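Local atomic coordinates of DUF1214 domain-containing protein (Burkholderia cenocepacia, PDB entry 6ANS), a protein that is of unknown function, carries two DUF1214 family regions, and binds a sodium ion and a phosphate ion in the crystal. Residues 275-280 against 371-376; 293-298 against 365-370. All coordinates share one frame; numbering follows the deposited sequence.

Interaction 1. Residues 275-280 against 371-376; sequences NIYYYH and AQPVHP. With PO4 (phosphate ion), chain E; EDO (1,2-ethanediol), chain H.
Y277 and Y279 reach from edge strand 276-284 to the proline-rich loop 371-376, which leads from strand 360-368 of the same antiparallel sheet into strand 377-382 of the sheet packed against it; with H375 the two tyrosines form an aromatic cluster. P373 sets its CG over the centre of the Y277 ring, 3.6 Å from the centroid and 10° off the normal, a CH-pi contact. Y277 owes this position to a first torsion of -167°, with CG anti to the backbone N. P376 does the same for Y279 less centrally, its CD 3.9 Å from the ring centroid and displaced toward the CE1 rim. The imidazole of H375 approaches at the edge of the Y279 ring, and the two planes are steeply inclined, at 71°; its plane is nearly parallel to that of Y277, but those rings meet rim to rim, neither over the other's face, with H375 CE1 3.5 Å from Y277 OH. On the far side of the strand, Y278 OH makes a very short 2.5 Å hydrogen bond to phosphate O4, and H280 NE2 donates to ethanediol O2, which also sits above the Y278 ring near its rim. The buried Y279 hydroxyl closes the contact with a short hydrogen bond of 2.6 Å between Y279 OH and H375 ND1, lying near the plane of both rings.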
ATOM      1  N   ASN A 275       8.192 -24.569  10.165  1.00 30.16           N
ATOM      2  CA  ASN A 275       8.449 -24.621  11.603  1.00 31.05           C
ATOM      3  C   ASN A 275       7.187 -24.546  12.436  1.00 28.42           C
ATOM      4  O   ASN A 275       7.260 -24.743  13.652  1.00 30.08           O
ATOM      5  CB  ASN A 275       9.358 -23.474  12.066  1.00 31.05           C
ATOM      6  CG  ASN A 275      10.788 -23.674  11.658  1.00 32.19           C
ATOM      7  OD1 ASN A 275      11.285 -24.804  11.625  1.00 32.00           O
ATOM      8  ND2 ASN A 275      11.467 -22.582  11.348  1.00 29.14           N
ATOM      9  N   ILE A 276       6.042 -24.281  11.825  1.00 27.55           N
ATOM     10  CA  ILE A 276       4.844 -23.909  12.558  1.00 31.47           C
ATOM     11  C   ILE A 276       3.854 -25.061  12.532  1.00 37.20           C
ATOM     12  O   ILE A 276       3.598 -25.657  11.479  1.00 36.83           O
ATOM     13  CB  ILE A 276       4.212 -22.635  11.980  1.00 25.41           C
ATOM     14  CG1 ILE A 276       5.258 -21.517  11.938  1.00 25.05           C
ATOM     15  CG2 ILE A 276       3.005 -22.244  12.804  1.00 25.10           C
ATOM     16  CD1 ILE A 276       4.673 -20.169  11.553  1.00 25.96           C
ATOM     17  N   TYR A 277       3.297 -25.360  13.695  1.00 37.14           N
ATOM     18  CA  TYR A 277       2.187 -26.284  13.845  1.00 31.36           C
ATOM     19  C   TYR A 277       0.930 -25.455  14.090  1.00 31.16           C
ATOM     20  O   TYR A 277       0.888 -24.650  15.031  1.00 30.60           O
ATOM     21  CB  TYR A 277       2.471 -27.250  15.001  1.00 30.13           C
ATOM     22  CG  TYR A 277       1.552 -28.439  15.083  1.00 34.74           C
ATOM     23  CD1 TYR A 277       0.365 -28.370  15.794  1.00 36.23           C
ATOM     24  CD2 TYR A 277       1.893 -29.650  14.481  1.00 39.73           C
ATOM     25  CE1 TYR A 277      -0.472 -29.466  15.903  1.00 36.60           C
ATOM     26  CE2 TYR A 277       1.052 -30.763  14.576  1.00 38.59           C
ATOM     27  CZ  TYR A 277      -0.126 -30.657  15.289  1.00 39.35           C
ATOM     28  OH  TYR A 277      -0.976 -31.730  15.396  1.00 44.18           O
ATOM     29  N   TYR A 278      -0.064 -25.616  13.221  1.00 35.44           N
ATOM     30  CA  TYR A 278      -1.245 -24.763  13.188  1.00 26.34           C
ATOM     31  C   TYR A 278      -2.470 -25.452  13.783  1.00 36.18           C
ATOM     32  O   TYR A 278      -2.659 -26.668  13.641  1.00 30.03           O
ATOM     33  CB  TYR A 278      -1.579 -24.353  11.755  1.00 25.39           C
ATOM     34  CG  TYR A 278      -0.516 -23.554  11.020  1.00 31.79           C
ATOM     35  CD1 TYR A 278      -0.573 -22.155  10.985  1.00 24.07           C
ATOM     36  CD2 TYR A 278       0.509 -24.189  10.323  1.00 24.98           C
ATOM     37  CE1 TYR A 278       0.385 -21.413  10.300  1.00 27.78           C
ATOM     38  CE2 TYR A 278       1.476 -23.453   9.632  1.00 24.99           C
ATOM     39  CZ  TYR A 278       1.405 -22.058   9.627  1.00 24.73           C
ATOM     40  OH  TYR A 278       2.333 -21.309   8.936  1.00 23.63           O
ATOM     41  N   TYR A 279      -3.316 -24.644  14.431  1.00 36.10           N
ATOM     42  CA  TYR A 279      -4.696 -24.991  14.765  1.00 32.29           C
ATOM     43  C   TYR A 279      -5.599 -23.908  14.194  1.00 34.78           C
ATOM     44  O   TYR A 279      -5.365 -22.718  14.437  1.00 35.95           O
ATOM     45  CB  TYR A 279      -4.924 -25.082  16.278  1.00 31.88           C
ATOM     46  CG  TYR A 279      -3.944 -25.958  17.034  1.00 35.56           C
ATOM     47  CD1 TYR A 279      -4.351 -27.155  17.610  1.00 35.08           C
ATOM     48  CD2 TYR A 279      -2.621 -25.573  17.196  1.00 33.55           C
ATOM     49  CE1 TYR A 279      -3.451 -27.964  18.317  1.00 31.81           C
ATOM     50  CE2 TYR A 279      -1.714 -26.378  17.891  1.00 34.77           C
ATOM     51  CZ  TYR A 279      -2.140 -27.568  18.448  1.00 31.54           C
ATOM     52  OH  TYR A 279      -1.252 -28.345  19.151  1.00 32.82           O
ATOM     53  N   HIS A 280      -6.621 -24.315  13.438  1.00 26.39           N
ATOM     54  CA  HIS A 280      -7.602 -23.405  12.867  1.00 27.47           C
ATOM     55  C   HIS A 280      -9.000 -23.854  13.261  1.00 32.89           C
ATOM     56  O   HIS A 280      -9.321 -25.044  13.182  1.00 35.27           O
ATOM     57  CB  HIS A 280      -7.528 -23.356  11.325  1.00 25.54           C
ATOM     58  CG  HIS A 280      -6.269 -22.755  10.771  1.00 27.84           C
ATOM     59  ND1 HIS A 280      -5.974 -21.410  10.868  1.00 28.16           N
ATOM     60  CD2 HIS A 280      -5.256 -23.310  10.057  1.00 29.06           C
ATOM     61  CE1 HIS A 280      -4.818 -21.169  10.272  1.00 27.44           C
ATOM     62  NE2 HIS A 280      -4.363 -22.303   9.767  1.00 28.08           N
ATOM     63  N   ALA A 371       8.798 -29.394  19.485  1.00 46.66           N
ATOM     64  CA  ALA A 371       8.991 -30.803  19.165  1.00 43.61           C
ATOM     65  C   ALA A 371       7.718 -31.597  19.412  1.00 47.18           C
ATOM     66  O   ALA A 371       7.361 -32.474  18.618  1.00 53.50           O
ATOM     67  CB  ALA A 371      10.143 -31.376  19.987  1.00 46.74           C
ATOM     68  N   GLN A 372       7.021 -31.312  20.508  1.00 48.39           N
ATOM     69  CA  GLN A 372       5.762 -31.985  20.824  1.00 47.14           C
ATOM     70  C   GLN A 372       4.690 -30.929  21.053  1.00 45.12           C
ATOM     71  O   GLN A 372       4.651 -30.303  22.126  1.00 52.54           O
ATOM     72  CB  GLN A 372       5.903 -32.885  22.047  1.00 43.23           C
ATOM     73  N   PRO A 373       3.789 -30.731  20.098  1.00 38.44           N
ATOM     74  CA  PRO A 373       2.694 -29.781  20.314  1.00 39.94           C
ATOM     75  C   PRO A 373       1.783 -30.227  21.446  1.00 41.66           C
ATOM     76  O   PRO A 373       1.633 -31.416  21.729  1.00 44.73           O
ATOM     77  CB  PRO A 373       1.952 -29.782  18.973  1.00 40.15           C
ATOM     78  CG  PRO A 373       2.939 -30.285  17.983  1.00 42.62           C
ATOM     79  CD  PRO A 373       3.797 -31.267  18.727  1.00 37.55           C
ATOM     80  N   VAL A 374       1.174 -29.242  22.095  1.00 43.53           N
ATOM     81  CA  VAL A 374       0.188 -29.452  23.146  1.00 38.16           C
ATOM     82  C   VAL A 374      -1.137 -28.903  22.629  1.00 41.07           C
ATOM     83  O   VAL A 374      -1.209 -27.747  22.199  1.00 43.76           O
ATOM     84  CB  VAL A 374       0.609 -28.767  24.463  1.00 44.87           C
ATOM     85  CG1 VAL A 374      -0.497 -28.868  25.513  1.00 41.57           C
ATOM     86  CG2 VAL A 374       1.933 -29.380  24.997  1.00 46.03           C
ATOM     87  N   HIS A 375      -2.171 -29.735  22.652  1.00 41.91           N
ATOM     88  CA  HIS A 375      -3.418 -29.424  21.959  1.00 39.64           C
ATOM     89  C   HIS A 375      -4.378 -28.693  22.888  1.00 35.96           C
ATOM     90  O   HIS A 375      -4.782 -29.262  23.908  1.00 42.50           O
ATOM     91  CB  HIS A 375      -4.046 -30.701  21.438  1.00 39.76           C
ATOM     92  CG  HIS A 375      -3.217 -31.384  20.397  1.00 46.38           C
ATOM     93  ND1 HIS A 375      -2.320 -30.703  19.602  1.00 43.04           N
ATOM     94  CD2 HIS A 375      -3.134 -32.686  20.028  1.00 48.07           C
ATOM     95  CE1 HIS A 375      -1.735 -31.550  18.775  1.00 41.07           C
ATOM     96  NE2 HIS A 375      -2.214 -32.759  19.009  1.00 46.69           N
ATOM     97  N   PRO A 376      -4.781 -27.462  22.578  1.00 33.36           N
ATOM     98  CA  PRO A 376      -5.699 -26.746  23.470  1.00 41.69           C
ATOM     99  C   PRO A 376      -7.050 -27.439  23.591  1.00 42.32           C
ATOM    100  O   PRO A 376      -7.560 -28.030  22.636  1.00 44.08           O
ATOM    101  CB  PRO A 376      -5.840 -25.368  22.807  1.00 32.92           C
ATOM    102  CG  PRO A 376      -4.656 -25.246  21.891  1.00 33.01           C
ATOM    103  CD  PRO A 376      -4.396 -26.644  21.416  1.00 33.83           C
TER
HETATM  104  P   PO4 E 401       1.618 -17.849   9.171  1.00 22.15           P
HETATM  105  O1  PO4 E 401       2.111 -18.349  10.508  1.00 27.04           O
HETATM  106  O2  PO4 E 401       0.209 -17.389   9.367  1.00 21.12           O
HETATM  107  O3  PO4 E 401       2.479 -16.727   8.649  1.00 24.84           O
HETATM  108  O4  PO4 E 401       1.691 -19.012   8.214  1.00 24.24           O
HETATM  109  C1  EDO H 404      -1.782 -20.300   6.456  1.00 38.72           C
HETATM  110  O1  EDO H 404      -0.885 -19.419   7.161  1.00 31.42           O
HETATM  111  C2  EDO H 404      -1.658 -21.747   6.945  1.00 35.76           C
HETATM  112  O2  EDO H 404      -2.332 -21.955   8.202  1.00 32.70           O

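Interaction 2. Residues 293-298 against 365-370; sequences IDVDTV and WRWVGA. With PO4 (phosphate ion), chain E.
I293 and V295 bring methyls against the indole of W365, meeting the outer six-membered part of the ring obliquely in apolar contacts: I293 CG2 lies 3.8 Å from W365 CZ3, and V295 CG1 lies 3.9 Å from W365 CZ2. The same V295 CG1 also meets the edge of the neighbouring indole, 4.1 Å from W367 CZ2, so one methyl is shared by both tryptophans. Past the strand end, V298 adds a looser touch, its CG1 4.2 Å from W367 CZ3. The tryptophans project from the same side of their strand and pack on each other, W365 NE1 lying 3.3 Å above the plane of the W367 ring, toward its rim; W304 stacks on W365 from the next strand. As for polar groups, the buried W367 NE1 is satisfied by the carbonyl oxygen of V374. R366, between the tryptophans in sequence, turns to the other side of the sheet. Its extended chain brings the guanidinium edge to the phosphate in a two-pronged grip, NE donating to O1 at 2.7 Å and NH2 to O2 at 2.9 Å, while Y278, Y111 and R194 also hydrogen-bond the anion. Strands 293-295 and 365-368 run nearly parallel, 20° apart, with axes 11.9 Å from each other at closest approach, an arrangement consistent with the face-to-face packing of two sheets, as in a beta sandwich, with aliphatic methyls meeting indoles between them.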
ATOM      1  N   ILE A 293     -10.074 -21.207  26.607  1.00 39.14           N
ATOM      2  CA  ILE A 293      -9.072 -22.047  25.963  1.00 38.33           C
ATOM      3  C   ILE A 293      -7.982 -22.349  26.980  1.00 40.69           C
ATOM      4  O   ILE A 293      -7.519 -21.443  27.683  1.00 42.57           O
ATOM      5  CB  ILE A 293      -8.480 -21.364  24.716  1.00 34.54           C
ATOM      6  CG1 ILE A 293      -9.592 -20.802  23.819  1.00 35.96           C
ATOM      7  CG2 ILE A 293      -7.585 -22.322  23.943  1.00 31.95           C
ATOM      8  CD1 ILE A 293      -9.076 -19.925  22.686  1.00 31.43           C
ATOM      9  N   ASP A 294      -7.564 -23.617  27.047  1.00 40.65           N
ATOM     10  CA  ASP A 294      -6.576 -24.075  28.017  1.00 39.58           C
ATOM     11  C   ASP A 294      -5.565 -24.988  27.351  1.00 42.81           C
ATOM     12  O   ASP A 294      -5.936 -25.871  26.571  1.00 43.48           O
ATOM     13  CB  ASP A 294      -7.218 -24.855  29.169  1.00 38.38           C
ATOM     14  CG  ASP A 294      -7.922 -23.966  30.156  1.00 49.23           C
ATOM     15  OD1 ASP A 294      -7.240 -23.198  30.861  1.00 50.23           O
ATOM     16  OD2 ASP A 294      -9.166 -24.031  30.219  1.00 56.15           O
ATOM     17  N   VAL A 295      -4.296 -24.792  27.698  1.00 37.54           N
ATOM     18  CA  VAL A 295      -3.242 -25.775  27.475  1.00 40.69           C
ATOM     19  C   VAL A 295      -2.639 -26.100  28.838  1.00 47.15           C
ATOM     20  O   VAL A 295      -2.351 -25.191  29.627  1.00 51.92           O
ATOM     21  CB  VAL A 295      -2.173 -25.272  26.484  1.00 47.13           C
ATOM     22  CG1 VAL A 295      -2.766 -25.172  25.074  1.00 45.01           C
ATOM     23  CG2 VAL A 295      -1.590 -23.931  26.927  1.00 47.47           C
ATOM     24  N   ASP A 296      -2.531 -27.397  29.148  1.00 45.78           N
ATOM     25  CA  ASP A 296      -2.096 -27.800  30.485  1.00 44.02           C
ATOM     26  C   ASP A 296      -0.615 -27.535  30.697  1.00 47.46           C
ATOM     27  O   ASP A 296      -0.193 -27.239  31.820  1.00 50.91           O
ATOM     28  CB  ASP A 296      -2.428 -29.271  30.716  1.00 51.66           C
ATOM     29  CG  ASP A 296      -3.925 -29.524  30.719  1.00 58.85           C
ATOM     30  OD1 ASP A 296      -4.677 -28.578  31.029  1.00 56.06           O
ATOM     31  OD2 ASP A 296      -4.351 -30.652  30.392  1.00 65.94           O
ATOM     32  N   THR A 297       0.182 -27.631  29.639  1.00 51.46           N
ATOM     33  CA  THR A 297       1.594 -27.289  29.665  1.00 49.69           C
ATOM     34  C   THR A 297       1.889 -26.431  28.444  1.00 50.52           C
ATOM     35  O   THR A 297       1.113 -26.396  27.488  1.00 49.31           O
ATOM     36  CB  THR A 297       2.494 -28.537  29.638  1.00 53.94           C
ATOM     37  OG1 THR A 297       2.236 -29.280  28.440  1.00 59.61           O
ATOM     38  CG2 THR A 297       2.239 -29.435  30.851  1.00 48.18           C
ATOM     39  N   VAL A 298       3.009 -25.727  28.483  1.00 47.51           N
ATOM     40  CA  VAL A 298       3.523 -25.002  27.326  1.00 46.63           C
ATOM     41  C   VAL A 298       4.784 -25.717  26.849  1.00 49.21           C
ATOM     42  O   VAL A 298       5.752 -25.827  27.612  1.00 54.13           O
ATOM     43  CB  VAL A 298       3.808 -23.528  27.651  1.00 45.70           C
ATOM     44  CG1 VAL A 298       4.338 -22.817  26.415  1.00 40.09           C
ATOM     45  CG2 VAL A 298       2.549 -22.856  28.154  1.00 45.83           C
ATOM     46  N   TRP A 365      -4.213 -20.866  16.367  1.00 29.54           N
ATOM     47  CA  TRP A 365      -3.173 -21.061  17.358  1.00 30.86           C
ATOM     48  C   TRP A 365      -1.933 -21.604  16.657  1.00 31.98           C
ATOM     49  O   TRP A 365      -2.041 -22.435  15.749  1.00 29.49           O
ATOM     50  CB  TRP A 365      -3.653 -22.030  18.450  1.00 35.29           C
ATOM     51  CG  TRP A 365      -2.735 -22.154  19.652  1.00 39.62           C
ATOM     52  CD1 TRP A 365      -1.457 -22.652  19.672  1.00 34.18           C
ATOM     53  CD2 TRP A 365      -3.048 -21.808  21.009  1.00 37.14           C
ATOM     54  NE1 TRP A 365      -0.958 -22.625  20.955  1.00 36.18           N
ATOM     55  CE2 TRP A 365      -1.911 -22.109  21.793  1.00 35.52           C
ATOM     56  CE3 TRP A 365      -4.179 -21.276  21.637  1.00 33.92           C
ATOM     57  CZ2 TRP A 365      -1.869 -21.879  23.169  1.00 35.41           C
ATOM     58  CZ3 TRP A 365      -4.134 -21.050  23.008  1.00 42.23           C
ATOM     59  CH2 TRP A 365      -2.987 -21.359  23.759  1.00 37.26           C
ATOM     60  N   ARG A 366      -0.757 -21.115  17.059  1.00 31.64           N
ATOM     61  CA  ARG A 366       0.513 -21.548  16.483  1.00 31.18           C
ATOM     62  C   ARG A 366       1.468 -21.999  17.572  1.00 31.61           C
ATOM     63  O   ARG A 366       1.688 -21.266  18.538  1.00 39.77           O
ATOM     64  CB  ARG A 366       1.198 -20.432  15.702  1.00 26.05           C
ATOM     65  CG  ARG A 366       0.501 -20.000  14.422  1.00 29.35           C
ATOM     66  CD  ARG A 366       1.303 -18.851  13.815  1.00 25.52           C
ATOM     67  NE  ARG A 366       0.575 -18.186  12.747  1.00 30.58           N
ATOM     68  CZ  ARG A 366      -0.396 -17.298  12.943  1.00 29.38           C
ATOM     69  NH1 ARG A 366      -0.769 -16.982  14.179  1.00 26.47           N
ATOM     70  NH2 ARG A 366      -1.011 -16.741  11.899  1.00 21.10           N
ATOM     71  N   TRP A 367       2.054 -23.183  17.399  1.00 28.30           N
ATOM     72  CA  TRP A 367       3.341 -23.518  18.004  1.00 35.84           C
ATOM     73  C   TRP A 367       4.421 -23.362  16.941  1.00 35.91           C
ATOM     74  O   TRP A 367       4.275 -23.878  15.829  1.00 30.23           O
ATOM     75  CB  TRP A 367       3.392 -24.949  18.551  1.00 34.66           C
ATOM     76  CG  TRP A 367       2.338 -25.343  19.545  1.00 34.84           C
ATOM     77  CD1 TRP A 367       1.427 -26.349  19.409  1.00 31.78           C
ATOM     78  CD2 TRP A 367       2.109 -24.771  20.841  1.00 32.08           C
ATOM     79  NE1 TRP A 367       0.641 -26.435  20.533  1.00 33.49           N
ATOM     80  CE2 TRP A 367       1.038 -25.475  21.427  1.00 33.09           C
ATOM     81  CE3 TRP A 367       2.701 -23.731  21.558  1.00 36.31           C
ATOM     82  CZ2 TRP A 367       0.541 -25.166  22.696  1.00 31.99           C
ATOM     83  CZ3 TRP A 367       2.207 -23.423  22.821  1.00 34.21           C
ATOM     84  CH2 TRP A 367       1.134 -24.138  23.373  1.00 35.05           C
ATOM     85  N   VAL A 368       5.486 -22.637  17.268  1.00 38.85           N
ATOM     86  CA  VAL A 368       6.624 -22.450  16.370  1.00 37.56           C
ATOM     87  C   VAL A 368       7.841 -23.139  16.981  1.00 45.46           C
ATOM     88  O   VAL A 368       8.311 -22.759  18.066  1.00 39.81           O
ATOM     89  CB  VAL A 368       6.898 -20.962  16.104  1.00 32.17           C
ATOM     90  CG1 VAL A 368       8.049 -20.798  15.122  1.00 33.26           C
ATOM     91  CG2 VAL A 368       5.638 -20.280  15.559  1.00 26.96           C
ATOM     92  N   GLY A 369       8.347 -24.161  16.295  1.00 44.60           N
ATOM     93  CA  GLY A 369       9.530 -24.851  16.782  1.00 42.58           C
ATOM     94  C   GLY A 369       9.294 -25.719  17.998  1.00 48.23           C
ATOM     95  O   GLY A 369      10.189 -25.847  18.845  1.00 47.73           O
ATOM     96  N   ALA A 370       8.102 -26.297  18.128  1.00 44.84           N
ATOM     97  CA  ALA A 370       7.782 -27.201  19.224  1.00 41.83           C
ATOM     98  C   ALA A 370       7.963 -28.640  18.763  1.00 40.00           C
ATOM     99  O   ALA A 370       7.341 -29.063  17.783  1.00 37.40           O
ATOM    100  CB  ALA A 370       6.349 -26.979  19.709  1.00 43.90           C
TER
HETATM  101  P   PO4 E 401       1.618 -17.849   9.171  1.00 22.15           P
HETATM  102  O1  PO4 E 401       2.111 -18.349  10.508  1.00 27.04           O
HETATM  103  O2  PO4 E 401       0.209 -17.389   9.367  1.00 21.12           O
HETATM  104  O3  PO4 E 401       2.479 -16.727   8.649  1.00 24.84           O
HETATM  105  O4  PO4 E 401       1.691 -19.012   8.214  1.00 24.24           O

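Interaction 2 joins two sheets, whereas interaction 1 sets a strand of one of them against the loop 371-376 that leads to the other; their centres are about 6 Å apart. Interaction 2 is mostly buried and its contacts across the segments are apolar. Interaction 1 is partly buried, with an irregular loop as one partner, and its prolines, tyrosines and exposed histidine mix CH-pi contacts with a hydrogen bond. Strands 276-284 and 360-368 are sheet neighbours, paired through Y277 N and W367 O at 2.8 Å, and the contacts also touch where V374 CG2 lies 3.5 Å from T297 OG1. On the reverse side of that sheet, 275-280 and 365-370 each supply hydrogen-bond donors to the same phosphate.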